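Local coordinates for Tetur07g02040 (Tetranychus urticae, PDB 6BDJ), which binds ferric iron and probably cleaves catechol-type aromatic rings between their two hydroxylated carbons, inserting both atoms of dioxygen, at residues I52-V57 / G121-N126; E58-I63 / D114-L119; T68-D73 / N128-F133; D73-K78 / A225-H230. One frame throughout, in Å; residues are numbered along the deposited sequence.

Interaction 1. Residues I52-V57 / G121-N126; sequences IRSNIV and GTQVTN
Ile52 lies obliquely across Thr122, and at this point the loop 52-57 touches strand 120-124. Ile52 CG2, anti to the backbone N, rests 3.6 Å from Thr122 O, while Ile52 CG1 turns to Thr122 CB at 4.1 Å. The same carbonyl is used twice by the loop backbone: Arg53 N donates to Thr122 O at 3.2 Å, nearly along the C=O axis but bent at the hydrogen (138°), and Ile52 CA makes a CA-H...O contact with it. One residue on, Gln123 bends at chi2 (-77°) and folds back over the loop, its CG 3.6 Å from Arg53 O and its CD against the same peptide. An alanine here would lack the atoms beyond CB, which would probably uncover this Arg53 peptide and loosen the packing of Gln123 CG on Phe133. Gly121 fits by having no side chain, since Ile56 CG2 already comes within 3.7 Å of Gly121 CA and would collide with a CB. The arrangement is a single beta bridge, by which an irregular loop closes onto the outermost strand 120-124 of the sheet; on its other side, this strand pairs with strand 84-88.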
loop_
_atom_site.group_PDB
_atom_site.type_symbol
_atom_site.label_atom_id
_atom_site.label_comp_id
_atom_site.label_asym_id
_atom_site.label_seq_id
_atom_site.Cartn_x
_atom_site.Cartn_y
_atom_site.Cartn_z
ATOM N N ILE A 52 6.813 8.493 10.787
ATOM C CA ILE A 52 5.797 7.886 11.590
ATOM C C ILE A 52 4.694 8.885 11.803
ATOM O O ILE A 52 4.822 9.782 12.621
ATOM C CB ILE A 52 6.346 7.365 12.919
ATOM C CG1 ILE A 52 7.533 6.422 12.674
ATOM C CG2 ILE A 52 5.236 6.646 13.713
ATOM C CD1 ILE A 52 8.363 6.127 13.920
ATOM N N ARG A 53 3.612 8.698 11.057
ATOM C CA ARG A 53 2.471 9.613 11.059
ATOM C C ARG A 53 1.288 8.905 10.460
ATOM O O ARG A 53 1.453 8.011 9.603
ATOM C CB ARG A 53 2.756 10.826 10.167
ATOM C CG ARG A 53 2.907 10.471 8.695
ATOM C CD ARG A 53 3.402 11.613 7.881
ATOM N NE ARG A 53 3.889 11.211 6.556
ATOM C CZ ARG A 53 4.209 12.079 5.602
ATOM N NH1 ARG A 53 4.089 13.387 5.838
ATOM N NH2 ARG A 53 4.686 11.661 4.438
ATOM N N SER A 54 0.104 9.340 10.847
ATOM C CA SER A 54 -1.104 8.797 10.292
ATOM C C SER A 54 -1.512 9.477 8.991
ATOM O O SER A 54 -1.953 8.805 8.064
ATOM C CB SER A 54 -2.254 8.922 11.273
ATOM O OG SER A 54 -3.340 8.153 10.769
ATOM N N ASN A 55 -1.426 10.798 8.926
ATOM C CA ASN A 55 -1.823 11.514 7.708
ATOM C C ASN A 55 -0.612 11.710 6.801
ATOM O O ASN A 55 0.338 12.372 7.170
ATOM C CB ASN A 55 -2.500 12.849 8.038
ATOM C CG ASN A 55 -3.042 13.539 6.795
ATOM O OD1 ASN A 55 -2.287 13.960 5.916
ATOM N ND2 ASN A 55 -4.364 13.633 6.704
ATOM N N ILE A 56 -0.665 11.133 5.606
ATOM C CA ILE A 56 0.460 11.082 4.668
ATOM C C ILE A 56 0.208 11.905 3.414
ATOM O O ILE A 56 0.991 11.847 2.467
ATOM C CB ILE A 56 0.803 9.614 4.266
ATOM C CG1 ILE A 56 -0.367 8.908 3.558
ATOM C CG2 ILE A 56 1.125 8.826 5.511
ATOM C CD1 ILE A 56 -0.077 7.493 3.055
ATOM N N VAL A 57 -0.870 12.690 3.417
ATOM C CA VAL A 57 -1.343 13.389 2.210
ATOM C C VAL A 57 -0.425 14.516 1.773
ATOM O O VAL A 57 -0.169 14.655 0.586
ATOM C CB VAL A 57 -2.777 13.914 2.411
ATOM C CG1 VAL A 57 -3.268 14.720 1.201
ATOM C CG2 VAL A 57 -3.733 12.743 2.638
ATOM N N GLY A 121 4.116 6.653 4.659
ATOM C CA GLY A 121 4.165 6.741 6.121
ATOM C C GLY A 121 4.335 5.406 6.784
ATOM O O GLY A 121 4.171 4.372 6.130
ATOM N N THR A 122 4.607 5.469 8.084
ATOM C CA THR A 122 4.781 4.326 8.942
ATOM C C THR A 122 3.874 4.467 10.132
ATOM O O THR A 122 3.747 5.566 10.669
ATOM C CB THR A 122 6.219 4.251 9.455
ATOM O OG1 THR A 122 7.121 4.346 8.349
ATOM C CG2 THR A 122 6.462 2.931 10.182
ATOM N N GLN A 123 3.239 3.374 10.556
ATOM C CA GLN A 123 2.549 3.334 11.856
ATOM C C GLN A 123 2.847 2.004 12.578
ATOM O O GLN A 123 3.052 0.964 11.945
ATOM C CB GLN A 123 1.046 3.508 11.674
ATOM C CG GLN A 123 0.616 4.897 11.205
ATOM C CD GLN A 123 0.652 5.900 12.346
ATOM O OE1 GLN A 123 1.664 6.555 12.596
ATOM N NE2 GLN A 123 -0.423 5.970 13.078
ATOM N N VAL A 124 2.860 2.049 13.893
ATOM C CA VAL A 124 3.211 0.921 14.730
ATOM C C VAL A 124 1.882 0.367 15.189
ATOM O O VAL A 124 1.028 1.155 15.652
ATOM C CB VAL A 124 4.047 1.390 15.939
ATOM C CG1 VAL A 124 4.362 0.225 16.900
ATOM C CG2 VAL A 124 5.331 2.066 15.464
ATOM N N THR A 125 1.697 -0.954 15.044
ATOM C CA THR A 125 0.460 -1.619 15.482
ATOM C C THR A 125 0.258 -1.464 16.991
ATOM O O THR A 125 1.229 -1.497 17.758
ATOM C CB THR A 125 0.441 -3.135 15.148
ATOM O OG1 THR A 125 1.611 -3.778 15.695
ATOM C CG2 THR A 125 0.373 -3.353 13.625
ATOM N N ASN A 126 -1.008 -1.314 17.391
ATOM C CA ASN A 126 -1.420 -1.211 18.798
ATOM C C ASN A 126 -1.668 -2.606 19.414
ATOM O O ASN A 126 -1.286 -3.614 18.812
ATOM C CB ASN A 126 -2.631 -0.264 18.923
ATOM C CG ASN A 126 -3.893 -0.769 18.226
ATOM O OD1 ASN A 126 -4.010 -1.930 17.812
ATOM N ND2 ASN A 126 -4.861 0.140 18.091
#

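Interaction 2. Residues E58-I63 / D114-L119; sequences EDRIGI and DPRRFL
Arg60 leaves its backbone toward Leu119 and Phe118, with CB 4.2 Å from Leu119 CD1. CG touches both that methyl and the Phe118 ring, 3.7 Å from Phe118 CD1. Bends at chi2 and chi3 then lay the chain along the ring: CD makes a CH-pi contact near the ring normal, NE stands 3.6 Å over Phe118 CD2, and CZ lies above CE2. Guanidinium and ring are stacked with planes 4° apart, a cation-pi pair with Arg60 CZ 4.0 Å from the ring centroid. At the tip, NH1 turns to Asp91 in a salt bridge, whereas NH2 reaches Asp59 OD2 at 2.9 Å. With NE on OD1, this is a side-on grip that holds the guanidinium flat. Asp59 is clasped a second time by Arg116, end-on through NH1 and NH2, so each carboxylate oxygen accepts from both arginines; the shared anion probably offsets the repulsion between the two guanidinium tips. Arg116 NH1 also bonds the anti lone pair of Glu58 OE1 at 2.8 Å, almost straight (171°), and a water joins that oxygen to Arg116 NE and Arg117 N. A leucine in place of Arg60 would have no guanidinium to stack on Phe118, which would probably loosen the ring's cover and leave Asp59 with Arg116 alone of the two arginines and Asp91 without this salt bridge. Phe118 also comes within about 6 Å, side chain to side chain, of the iron ligand Tyr96. The network links the loops leading into strands 64-73 and 120-124, while Arg60 and Leu119 lean on Leu136 and Thr135 of strand 130-136.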
loop_
_atom_site.group_PDB
_atom_site.type_symbol
_atom_site.label_atom_id
_atom_site.label_comp_id
_atom_site.label_asym_id
_atom_site.label_seq_id
_atom_site.Cartn_x
_atom_site.Cartn_y
_atom_site.Cartn_z
ATOM N N GLU A 58 0.029 15.334 2.721
ATOM C CA GLU A 58 0.828 16.521 2.444
ATOM C C GLU A 58 0.015 17.419 1.513
ATOM O O GLU A 58 -1.114 17.720 1.834
ATOM C CB GLU A 58 2.240 16.168 1.936
ATOM C CG GLU A 58 3.031 15.349 2.941
ATOM C CD GLU A 58 4.519 15.232 2.640
ATOM O OE1 GLU A 58 5.046 15.791 1.671
ATOM O OE2 GLU A 58 5.172 14.475 3.354
ATOM N N ASP A 59 0.564 17.778 0.354
ATOM C CA ASP A 59 -0.060 18.673 -0.615
ATOM C C ASP A 59 -0.803 17.950 -1.738
ATOM O O ASP A 59 -1.284 18.599 -2.655
ATOM C CB ASP A 59 1.011 19.580 -1.262
ATOM C CG ASP A 59 2.125 18.789 -1.928
ATOM O OD1 ASP A 59 2.220 17.571 -1.672
ATOM O OD2 ASP A 59 2.948 19.365 -2.674
ATOM N N ARG A 60 -0.920 16.626 -1.676
ATOM C CA ARG A 60 -1.503 15.892 -2.771
ATOM C C ARG A 60 -3.012 16.062 -2.799
ATOM O O ARG A 60 -3.654 16.225 -1.770
ATOM C CB ARG A 60 -1.163 14.418 -2.666
ATOM C CG ARG A 60 0.324 14.135 -2.764
ATOM C CD ARG A 60 0.899 14.559 -4.093
ATOM N NE ARG A 60 1.672 15.805 -4.030
ATOM C CZ ARG A 60 2.330 16.364 -5.057
ATOM N NH1 ARG A 60 2.278 15.837 -6.266
ATOM N NH2 ARG A 60 3.009 17.500 -4.883
ATOM N N ILE A 61 -3.557 16.001 -4.002
ATOM C CA ILE A 61 -4.975 16.231 -4.235
ATOM C C ILE A 61 -5.595 14.906 -4.643
ATOM O O ILE A 61 -5.003 14.155 -5.402
ATOM C CB ILE A 61 -5.199 17.322 -5.317
ATOM C CG1 ILE A 61 -6.672 17.485 -5.695
ATOM C CG2 ILE A 61 -4.356 17.082 -6.564
ATOM C CD1 ILE A 61 -7.559 17.922 -4.552
ATOM N N GLY A 62 -6.788 14.628 -4.133
ATOM C CA GLY A 62 -7.534 13.448 -4.536
ATOM C C GLY A 62 -8.703 13.240 -3.607
ATOM O O GLY A 62 -9.197 14.211 -3.009
ATOM N N ILE A 63 -9.144 11.990 -3.493
ATOM C CA ILE A 63 -10.282 11.668 -2.650
ATOM C C ILE A 63 -9.754 10.982 -1.409
ATOM O O ILE A 63 -9.008 10.010 -1.486
ATOM C CB ILE A 63 -11.347 10.826 -3.379
ATOM C CG1 ILE A 63 -12.009 11.709 -4.451
ATOM C CG2 ILE A 63 -12.403 10.338 -2.388
ATOM C CD1 ILE A 63 -12.900 11.005 -5.456
ATOM N N ASP A 114 14.653 13.465 -5.359
ATOM C CA ASP A 114 14.008 14.555 -4.643
ATOM C C ASP A 114 13.735 14.208 -3.158
ATOM O O ASP A 114 13.624 13.038 -2.804
ATOM C CB ASP A 114 12.746 14.978 -5.405
ATOM C CG ASP A 114 11.656 13.962 -5.347
ATOM O OD1 ASP A 114 10.943 13.944 -4.325
ATOM O OD2 ASP A 114 11.491 13.195 -6.341
ATOM N N PRO A 115 13.633 15.225 -2.292
ATOM C CA PRO A 115 13.398 14.957 -0.880
ATOM C C PRO A 115 11.933 14.829 -0.486
ATOM O O PRO A 115 11.650 14.703 0.677
ATOM C CB PRO A 115 13.978 16.221 -0.195
ATOM C CG PRO A 115 13.713 17.311 -1.187
ATOM C CD PRO A 115 13.902 16.659 -2.538
ATOM N N ARG A 116 11.001 14.926 -1.415
ATOM C CA ARG A 116 9.588 14.785 -1.073
ATOM C C ARG A 116 9.259 13.356 -0.626
ATOM O O ARG A 116 9.809 12.398 -1.123
ATOM C CB ARG A 116 8.680 15.159 -2.245
ATOM C CG ARG A 116 8.767 16.632 -2.713
ATOM C CD ARG A 116 8.413 17.603 -1.598
ATOM N NE ARG A 116 7.124 17.338 -0.931
ATOM C CZ ARG A 116 5.923 17.739 -1.328
ATOM N NH1 ARG A 116 4.850 17.450 -0.572
ATOM N NH2 ARG A 116 5.767 18.380 -2.481
ATOM N N ARG A 117 8.333 13.257 0.302
ATOM C CA ARG A 117 7.906 12.050 0.911
ATOM C C ARG A 117 6.407 11.988 1.079
ATOM O O ARG A 117 5.901 11.218 1.898
ATOM C CB ARG A 117 8.593 11.880 2.256
ATOM C CG ARG A 117 10.128 11.819 2.169
ATOM C CD ARG A 117 10.584 10.565 1.429
ATOM N NE ARG A 117 12.045 10.515 1.437
ATOM C CZ ARG A 117 12.829 10.967 0.469
ATOM N NH1 ARG A 117 12.319 11.546 -0.626
ATOM N NH2 ARG A 117 14.141 10.877 0.606
ATOM N N PHE A 118 5.671 12.740 0.272
ATOM C CA PHE A 118 4.240 12.638 0.306
ATOM C C PHE A 118 3.822 11.199 0.003
ATOM O O PHE A 118 4.516 10.457 -0.721
ATOM C CB PHE A 118 3.547 13.608 -0.683
ATOM C CG PHE A 118 3.942 13.432 -2.144
ATOM C CD1 PHE A 118 3.506 12.346 -2.893
ATOM C CD2 PHE A 118 4.714 14.387 -2.782
ATOM C CE1 PHE A 118 3.870 12.197 -4.224
ATOM C CE2 PHE A 118 5.080 14.256 -4.117
ATOM C CZ PHE A 118 4.652 13.161 -4.837
ATOM N N LEU A 119 2.672 10.861 0.570
ATOM C CA LEU A 119 2.047 9.582 0.401
ATOM C C LEU A 119 2.934 8.403 0.814
ATOM O O LEU A 119 2.868 7.302 0.231
ATOM C CB LEU A 119 1.509 9.454 -1.027
ATOM C CG LEU A 119 0.387 10.460 -1.369
ATOM C CD1 LEU A 119 -0.005 10.400 -2.837
ATOM C CD2 LEU A 119 -0.862 10.310 -0.518
HETATM O O HOH W 1 7.596 15.784 1.522
#

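Interaction 3. Residues T68-D73 / N128-F133; sequences TLNLVD and NGTVTF
Gly129 O is held by one hydrogen bond and one weaker contact: Leu71 N donates to it at 2.6 Å, almost perfectly straight (179°) and in the carbonyl plane, and Asn70 CA adds a CA-H...O approach. Gly129 has positive phi, and a CB there would run into Leu71 O, so the close approach depends on the missing side chain. Further along, the strands settle into antiparallel register, their directions 164° apart. Leu69 and Val131 form the hydrogen-bonded pair, with Leu69 N to Val131 O at 3.0 Å and Val131 N to Leu69 O at 3.1 Å, both nearly along the C=O axes. Non-hydrogen-bonded pairs flank it, Thr68 with Thr132 and Asn70 with Thr130, and these four side chains share one face. Asn70 and Thr130 lie side by side; Thr130 OG1 donates a hydrogen bond to Asn70 OD1 at 2.6 Å in the amide carbonyl plane, while Asn70 ND2 is taken by Asn223, which fixes the amide's rotation. Thr68 OG1 and Thr132 OG1 are hydrogen-bonded at 3.1 Å. Between the polar pairs the methyls Thr68 CG2 and Thr130 CG2 meet at 3.7 Å, each anti to its backbone N. On the opposite face Leu69 CB packs against Val131 CG2 at 4.0 Å, and Leu69, Leu71 and Val131 all reach Val85 of strand 84-88. Strand 130-136 thus forms an outer strand beside strand 64-73; here Thr130 and Thr132 line one face and Val131 packs toward strand 84-88, consistent with the beta-sandwich core of intradiol dioxygenases.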
loop_
_atom_site.group_PDB
_atom_site.type_symbol
_atom_site.label_atom_id
_atom_site.label_comp_id
_atom_site.label_asym_id
_atom_site.label_seq_id
_atom_site.Cartn_x
_atom_site.Cartn_y
_atom_site.Cartn_z
ATOM N N THR A 68 -7.336 1.186 7.166
ATOM C CA THR A 68 -7.128 0.500 8.436
ATOM C C THR A 68 -6.682 -0.912 8.104
ATOM O O THR A 68 -7.350 -1.616 7.342
ATOM C CB THR A 68 -8.416 0.474 9.279
ATOM O OG1 THR A 68 -8.805 1.820 9.587
ATOM C CG2 THR A 68 -8.235 -0.300 10.589
ATOM N N LEU A 69 -5.523 -1.300 8.636
ATOM C CA LEU A 69 -4.997 -2.650 8.494
ATOM C C LEU A 69 -4.984 -3.323 9.845
ATOM O O LEU A 69 -4.486 -2.737 10.806
ATOM C CB LEU A 69 -3.568 -2.629 7.973
ATOM C CG LEU A 69 -3.290 -1.885 6.670
ATOM C CD1 LEU A 69 -1.942 -2.322 6.126
ATOM C CD2 LEU A 69 -4.341 -2.149 5.615
ATOM N N ASN A 70 -5.511 -4.546 9.912
ATOM C CA ASN A 70 -5.541 -5.333 11.146
ATOM C C ASN A 70 -4.626 -6.542 10.947
ATOM O O ASN A 70 -4.850 -7.342 10.041
ATOM C CB ASN A 70 -6.978 -5.749 11.469
ATOM C CG ASN A 70 -7.906 -4.547 11.666
ATOM O OD1 ASN A 70 -7.693 -3.703 12.553
ATOM N ND2 ASN A 70 -8.940 -4.462 10.831
ATOM N N LEU A 71 -3.535 -6.606 11.722
ATOM C CA LEU A 71 -2.530 -7.662 11.593
ATOM C C LEU A 71 -2.763 -8.721 12.662
ATOM O O LEU A 71 -2.903 -8.386 13.850
ATOM C CB LEU A 71 -1.097 -7.138 11.761
ATOM C CG LEU A 71 -0.505 -6.073 10.810
ATOM C CD1 LEU A 71 1.012 -6.053 10.933
ATOM C CD2 LEU A 71 -0.892 -6.257 9.346
ATOM N N VAL A 72 -2.781 -9.983 12.229
ATOM C CA VAL A 72 -2.707 -11.134 13.150
ATOM C C VAL A 72 -1.518 -12.023 12.809
ATOM O O VAL A 72 -1.069 -12.049 11.663
ATOM C CB VAL A 72 -4.009 -11.969 13.187
ATOM C CG1 VAL A 72 -5.149 -11.137 13.758
ATOM C CG2 VAL A 72 -4.378 -12.498 11.811
ATOM N N ASP A 73 -0.992 -12.712 13.815
ATOM C CA ASP A 73 0.018 -13.755 13.602
ATOM C C ASP A 73 -0.695 -14.942 12.979
ATOM O O ASP A 73 -1.680 -15.434 13.521
ATOM C CB ASP A 73 0.712 -14.157 14.925
ATOM C CG ASP A 73 1.843 -15.200 14.740
ATOM O OD1 ASP A 73 1.816 -15.988 13.770
ATOM O OD2 ASP A 73 2.759 -15.252 15.596
ATOM N N ASN A 128 -4.367 -4.170 19.692
ATOM C CA ASN A 128 -5.314 -4.834 18.800
ATOM C C ASN A 128 -4.772 -5.226 17.408
ATOM O O ASN A 128 -5.532 -5.725 16.587
ATOM C CB ASN A 128 -6.560 -3.951 18.643
ATOM C CG ASN A 128 -7.387 -3.882 19.914
ATOM O OD1 ASN A 128 -8.410 -4.555 20.034
ATOM N ND2 ASN A 128 -6.935 -3.087 20.879
ATOM N N GLY A 129 -3.482 -5.020 17.146
ATOM C CA GLY A 129 -2.882 -5.332 15.830
ATOM C C GLY A 129 -3.282 -4.383 14.691
ATOM O O GLY A 129 -3.211 -4.753 13.510
ATOM N N THR A 130 -3.686 -3.163 15.053
ATOM C CA THR A 130 -4.289 -2.209 14.117
ATOM C C THR A 130 -3.404 -0.973 13.904
ATOM O O THR A 130 -2.799 -0.462 14.867
ATOM C CB THR A 130 -5.669 -1.775 14.658
ATOM O OG1 THR A 130 -6.519 -2.932 14.787
ATOM C CG2 THR A 130 -6.340 -0.739 13.750
ATOM N N VAL A 131 -3.324 -0.528 12.640
ATOM C CA VAL A 131 -2.867 0.833 12.252
ATOM C C VAL A 131 -3.900 1.468 11.326
ATOM O O VAL A 131 -4.625 0.762 10.639
ATOM C CB VAL A 131 -1.522 0.851 11.515
ATOM C CG1 VAL A 131 -0.406 0.385 12.430
ATOM C CG2 VAL A 131 -1.567 0.002 10.247
ATOM N N THR A 132 -3.946 2.795 11.307
ATOM C CA THR A 132 -4.814 3.529 10.405
ATOM C C THR A 132 -4.019 4.648 9.778
ATOM O O THR A 132 -3.285 5.373 10.465
ATOM C CB THR A 132 -6.057 4.072 11.128
ATOM O OG1 THR A 132 -6.814 2.963 11.628
ATOM C CG2 THR A 132 -6.949 4.885 10.177
ATOM N N PHE A 133 -4.152 4.769 8.459
ATOM C CA PHE A 133 -3.527 5.843 7.720
ATOM C C PHE A 133 -4.608 6.711 7.078
ATOM O O PHE A 133 -5.615 6.203 6.609
ATOM C CB PHE A 133 -2.655 5.276 6.614
ATOM C CG PHE A 133 -1.450 4.543 7.093
ATOM C CD1 PHE A 133 -0.286 5.218 7.345
ATOM C CD2 PHE A 133 -1.464 3.164 7.214
ATOM C CE1 PHE A 133 0.844 4.545 7.757
ATOM C CE2 PHE A 133 -0.337 2.473 7.631
ATOM C CZ PHE A 133 0.815 3.166 7.912
#

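Interaction 4. Residues D73-K78 / A225-H230; sequences DFNTCK and AINPLH
Backbone bonding carries the contact. Phe74 N donates to Ile226 O at 2.7 Å, nearly along the C=O axis and fairly straight (160°), the last bond of a parallel bridge between Asp73 and Ile226. Phe74 CB sits over the same oxygen at 3.1 Å, while the ring, with CG anti to the backbone N, leads off toward Leu36. Among the polar side chains, Asp73 OD1 is held twice from its own loop: Asn75 N meets it at 2.7 Å from above the carboxylate plane, and Asn75 ND2 donates to the syn lone pair of Asp73 OD1 at 2.8 Å. The first of these bonds makes an Asx turn, which starts the loop where strand 64-73 ends; a type I turn from Asn227 to His230 does likewise after strand 218-226. The two turns are joined by a weak, long bond from Asn75 ND2 to Asn227 OD1 at 3.4 Å, the amide planes steeply inclined at 74°. Van der Waals contact is slight. The side chains of Asp73 and Pro228 cross at about a right angle, Pro228 CG lying 3.6 Å from Asp73 OD2, and Ala225 CB touches Phe74 CA at 4.4 Å. Farther round the same loop, Cys77 is tied by a disulfide to Cys34.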
loop_
_atom_site.group_PDB
_atom_site.type_symbol
_atom_site.label_atom_id
_atom_site.label_comp_id
_atom_site.label_asym_id
_atom_site.label_seq_id
_atom_site.Cartn_x
_atom_site.Cartn_y
_atom_site.Cartn_z
ATOM N N ASP A 73 -0.992 -12.712 13.815
ATOM C CA ASP A 73 0.018 -13.755 13.602
ATOM C C ASP A 73 -0.695 -14.942 12.979
ATOM O O ASP A 73 -1.680 -15.434 13.521
ATOM C CB ASP A 73 0.712 -14.157 14.925
ATOM C CG ASP A 73 1.843 -15.200 14.740
ATOM O OD1 ASP A 73 1.816 -15.988 13.770
ATOM O OD2 ASP A 73 2.759 -15.252 15.596
ATOM N N PHE A 74 -0.172 -15.381 11.830
ATOM C CA PHE A 74 -0.659 -16.538 11.071
ATOM C C PHE A 74 -0.776 -17.800 11.918
ATOM O O PHE A 74 -1.726 -18.575 11.780
ATOM C CB PHE A 74 0.320 -16.791 9.918
ATOM C CG PHE A 74 0.135 -18.097 9.215
ATOM C CD1 PHE A 74 -1.114 -18.474 8.722
ATOM C CD2 PHE A 74 1.224 -18.935 8.998
ATOM C CE1 PHE A 74 -1.284 -19.685 8.069
ATOM C CE2 PHE A 74 1.070 -20.132 8.314
ATOM C CZ PHE A 74 -0.187 -20.508 7.846
ATOM N N ASN A 75 0.220 -17.987 12.773
ATOM C CA ASN A 75 0.370 -19.194 13.591
ATOM C C ASN A 75 -0.690 -19.284 14.681
ATOM O O ASN A 75 -1.309 -20.327 14.845
ATOM C CB ASN A 75 1.785 -19.243 14.195
ATOM C CG ASN A 75 2.881 -19.234 13.128
ATOM O OD1 ASN A 75 3.113 -20.230 12.429
ATOM N ND2 ASN A 75 3.550 -18.100 13.000
ATOM N N THR A 76 -0.914 -18.183 15.387
ATOM C CA THR A 76 -1.840 -18.126 16.527
ATOM C C THR A 76 -3.197 -17.459 16.243
ATOM O O THR A 76 -4.118 -17.552 17.056
ATOM C CB THR A 76 -1.190 -17.357 17.702
ATOM O OG1 THR A 76 -0.895 -16.010 17.311
ATOM C CG2 THR A 76 0.100 -18.035 18.150
ATOM N N CYS A 77 -3.296 -16.739 15.126
ATOM C CA CYS A 77 -4.454 -15.879 14.816
ATOM C C CYS A 77 -4.657 -14.679 15.800
ATOM O O CYS A 77 -5.630 -13.940 15.669
ATOM C CB CYS A 77 -5.752 -16.708 14.645
ATOM S SG CYS A 77 -5.630 -18.155 13.539
ATOM N N LYS A 78 -3.720 -14.480 16.737
ATOM C CA LYS A 78 -3.791 -13.402 17.715
ATOM C C LYS A 78 -3.208 -12.137 17.074
ATOM O O LYS A 78 -2.332 -12.232 16.206
ATOM C CB LYS A 78 -2.989 -13.765 18.970
ATOM N N ALA A 225 -3.058 -11.585 7.794
ATOM C CA ALA A 225 -2.392 -12.600 8.600
ATOM C C ALA A 225 -0.985 -12.753 8.053
ATOM O O ALA A 225 -0.804 -13.106 6.890
ATOM C CB ALA A 225 -3.134 -13.917 8.512
ATOM N N ILE A 226 0.009 -12.479 8.880
ATOM C CA ILE A 226 1.406 -12.581 8.462
ATOM C C ILE A 226 2.191 -13.519 9.385
ATOM O O ILE A 226 1.647 -14.070 10.324
ATOM C CB ILE A 226 2.066 -11.180 8.398
ATOM C CG1 ILE A 226 2.043 -10.485 9.762
ATOM C CG2 ILE A 226 1.376 -10.298 7.362
ATOM C CD1 ILE A 226 3.249 -9.595 9.915
ATOM N N ASN A 227 3.462 -13.704 9.074
ATOM C CA ASN A 227 4.352 -14.551 9.823
ATOM C C ASN A 227 5.525 -13.729 10.319
ATOM O O ASN A 227 6.414 -13.413 9.540
ATOM C CB ASN A 227 4.841 -15.680 8.907
ATOM C CG ASN A 227 5.613 -16.745 9.667
ATOM O OD1 ASN A 227 5.835 -16.634 10.877
ATOM N ND2 ASN A 227 6.046 -17.759 8.963
ATOM N N PRO A 228 5.545 -13.371 11.625
ATOM C CA PRO A 228 6.631 -12.500 12.138
ATOM C C PRO A 228 8.037 -13.111 12.135
ATOM O O PRO A 228 9.013 -12.358 12.248
ATOM C CB PRO A 228 6.194 -12.167 13.575
ATOM C CG PRO A 228 5.176 -13.168 13.929
ATOM C CD PRO A 228 4.531 -13.635 12.657
ATOM N N LEU A 229 8.136 -14.436 12.015
ATOM C CA LEU A 229 9.429 -15.108 11.893
ATOM C C LEU A 229 9.905 -15.125 10.444
ATOM O O LEU A 229 11.102 -15.281 10.192
ATOM C CB LEU A 229 9.362 -16.549 12.421
ATOM N N HIS A 230 8.978 -14.987 9.496
ATOM C CA HIS A 230 9.322 -15.048 8.076
ATOM C C HIS A 230 10.240 -13.896 7.757
ATOM O O HIS A 230 9.994 -12.794 8.199
ATOM C CB HIS A 230 8.086 -14.994 7.181
ATOM C CG HIS A 230 8.393 -15.236 5.723
ATOM N ND1 HIS A 230 8.935 -16.419 5.268
ATOM C CD2 HIS A 230 8.243 -14.445 4.632
ATOM C CE1 HIS A 230 9.108 -16.348 3.962
ATOM N NE2 HIS A 230 8.697 -15.161 3.550
#

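In the fold
From the N terminus, the loop 52-57 comes first, and interaction 1 closes a long excursion when the chain returns to it as strand 120-124. Interaction 2 falls within that excursion, joining 58-63 to 114-119; the two touch through the Arg53–Glu58 salt bridge and the Ile56–Leu119 backbones. Interaction 3 crosses both, since strand 64-73 starts inside their loops and pairs with strand 130-136 beyond them; Ser54 meets Thr132 where it adjoins interaction 1. Interaction 4 has the widest span, crosses the other three, and shares Asp73 with interaction 3, carrying strand 64-73 on to the end of strand 218-226. Interactions 2 and 4 lie on opposite sides of the chain's centre, about 32 Å apart between centres.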